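PDB 6COJ: probable CoA-transferase alpha subunit from Rhodococcus jostii, which probably acts, as the alpha subunit of a CoA-transferase family enzyme, on CoA thioesters, and binds one with a spirocyclic lactone acyl part. Local coordinates for residues W281-F284 / V285-L289. The protein carries 1 engineered substitution. Residues are numbered along the deposited sequence; the frame is centred on the assembly and turned at random. Where two conformers were deposited one is given.
Sequences WQQF and VATYL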
loop_
_atom_site.group_PDB
_atom_site.type_symbol
_atom_site.label_atom_id
_atom_site.label_comp_id
_atom_site.label_asym_id
_atom_site.label_seq_id
_atom_site.Cartn_x
_atom_site.Cartn_y
_atom_site.Cartn_z
ATOM N N TRP A 281 13.879 39.466 -7.982
ATOM C CA TRP A 281 12.656 38.721 -8.243
ATOM C C TRP A 281 11.822 39.326 -9.374
ATOM O O TRP A 281 11.271 38.579 -10.193
ATOM C CB TRP A 281 11.847 38.524 -6.965
ATOM C CG TRP A 281 10.783 37.516 -7.193
ATOM C CD1 TRP A 281 9.448 37.747 -7.245
ATOM C CD2 TRP A 281 10.966 36.121 -7.477
ATOM N NE1 TRP A 281 8.777 36.582 -7.511
ATOM C CE2 TRP A 281 9.687 35.568 -7.664
ATOM C CE3 TRP A 281 12.088 35.287 -7.583
ATOM C CZ2 TRP A 281 9.493 34.218 -7.946
ATOM C CZ3 TRP A 281 11.898 33.941 -7.860
ATOM C CH2 TRP A 281 10.608 33.422 -8.041
ATOM N N GLN A 282 11.701 40.659 -9.446
ATOM C CA GLN A 282 10.999 41.291 -10.566
ATOM C C GLN A 282 11.591 40.855 -11.897
ATOM O O GLN A 282 10.870 40.635 -12.875
ATOM C CB GLN A 282 11.092 42.817 -10.444
ATOM C CG GLN A 282 10.481 43.602 -11.617
ATOM C CD GLN A 282 11.511 44.035 -12.657
ATOM O OE1 GLN A 282 12.688 44.221 -12.348
ATOM N NE2 GLN A 282 11.062 44.204 -13.899
ATOM N N GLN A 283 12.918 40.742 -11.946
ATOM C CA GLN A 283 13.579 40.350 -13.186
ATOM C C GLN A 283 13.294 38.891 -13.510
ATOM O O GLN A 283 13.045 38.541 -14.668
ATOM C CB GLN A 283 15.081 40.580 -13.062
ATOM C CG GLN A 283 15.821 40.473 -14.383
ATOM C CD GLN A 283 15.162 41.294 -15.472
ATOM O OE1 GLN A 283 14.558 40.750 -16.401
ATOM N NE2 GLN A 283 15.262 42.619 -15.356
ATOM N N PHE A 284 13.325 38.025 -12.497
ATOM C CA PHE A 284 12.963 36.630 -12.714
ATOM C C PHE A 284 11.527 36.519 -13.208
ATOM O O PHE A 284 11.245 35.789 -14.164
ATOM C CB PHE A 284 13.142 35.855 -11.409
ATOM C CG PHE A 284 12.962 34.372 -11.547
ATOM C CD1 PHE A 284 11.708 33.797 -11.428
ATOM C CD2 PHE A 284 14.053 33.552 -11.789
ATOM C CE1 PHE A 284 11.543 32.428 -11.552
ATOM C CE2 PHE A 284 13.896 32.170 -11.911
ATOM C CZ PHE A 284 12.642 31.610 -11.794
ATOM N N VAL A 285 10.612 37.256 -12.578
ATOM C CA VAL A 285 9.213 37.260 -13.003
ATOM C C VAL A 285 9.093 37.763 -14.439
ATOM O O VAL A 285 8.405 37.159 -15.270
ATOM C CB VAL A 285 8.368 38.096 -12.025
ATOM C CG1 VAL A 285 7.009 38.421 -12.615
ATOM C CG2 VAL A 285 8.230 37.357 -10.699
ATOM N N ALA A 286 9.763 38.877 -14.750
ATOM C CA ALA A 286 9.674 39.445 -16.094
ATOM C C ALA A 286 10.169 38.460 -17.146
ATOM O O ALA A 286 9.578 38.347 -18.226
ATOM C CB ALA A 286 10.455 40.757 -16.173
ATOM N N THR A 287 11.246 37.734 -16.846
ATOM C CA THR A 287 11.843 36.854 -17.845
ATOM C C THR A 287 11.120 35.514 -17.943
ATOM O O THR A 287 10.945 34.988 -19.047
ATOM C CB THR A 287 13.330 36.641 -17.542
ATOM O OG1 THR A 287 14.017 37.898 -17.593
ATOM C CG2 THR A 287 13.960 35.690 -18.556
ATOM N N TYR A 288 10.678 34.948 -16.815
ATOM C CA TYR A 288 10.215 33.562 -16.791
ATOM C C TYR A 288 8.733 33.380 -16.508
ATOM O O TYR A 288 8.153 32.399 -16.976
ATOM C CB TYR A 288 11.032 32.724 -15.790
ATOM C CG TYR A 288 12.493 32.720 -16.135
ATOM C CD1 TYR A 288 12.974 31.923 -17.167
ATOM C CD2 TYR A 288 13.385 33.563 -15.483
ATOM C CE1 TYR A 288 14.306 31.943 -17.523
ATOM C CE2 TYR A 288 14.723 33.585 -15.831
ATOM C CZ TYR A 288 15.178 32.770 -16.852
ATOM O OH TYR A 288 16.510 32.797 -17.202
ATOM N N LEU A 289 8.098 34.286 -15.764
ATOM C CA LEU A 289 6.760 34.023 -15.242
ATOM C C LEU A 289 5.708 35.008 -15.745
ATOM O O LEU A 289 4.611 35.064 -15.178
ATOM C CB LEU A 289 6.778 33.993 -13.708
ATOM C CG LEU A 289 7.792 33.056 -13.045
ATOM C CD1 LEU A 289 7.741 33.183 -11.526
ATOM C CD2 LEU A 289 7.545 31.610 -13.473
#
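Trp281, Phe284, Val285, Tyr288 and Leu289 meet in a local contact along the last two turns of helix 278-288 and the first residue beyond it, near the chain's C-terminal end, where side chains mostly four or five residues apart pack together. Val285 lays CG2 over one face of the Trp281 indole, 3.3 Å from NE1. Phe284 is buried on the inward side. With CG anti to the backbone N (chi1 -173°), its ring reaches the two residues that follow a turn later: Tyr288 comes over one face, its CD2 3.8 Å from Phe284 CD2, while Leu289 brings CD1 to the edge, close to the ring plane and 3.9 Å from Phe284 CE1. The two rings are inclined at 41°, with centroids 5.0 Å apart. Leu289 CD1 also lies 4.1 Å from Trp281 CZ2, and so bridges both rings. An alanine in place of Phe284 would probably open a gap between Tyr288 and Leu289, costing Tyr288 CD2 the ring face and Leu289 CD1 the ring edge it packs against. Beneath the side chains runs a ladder of i to i+4 backbone hydrogen bonds, from Val285 N to Trp281 O (2.8 Å, nearly straight at 169°) through to Tyr288 N to Phe284 O. On the exposed side, Thr287 OG1 stands 3.1 Å from Gln283 OE1. Around the inward side, Trp281 meets Trp100 edge-to-face and Tyr288 does the same with Phe267, while Phe284 touches Tyr271 of helix 265-274, Tyr288 rests on Tyr296 of helix 293-306, and Trp281 and Leu289 touch Leu74 of helix 70-77. The pattern is that of an amphipathic alpha-helix, whose aromatic side joins the C-terminal helices to one another and to helix 70-77.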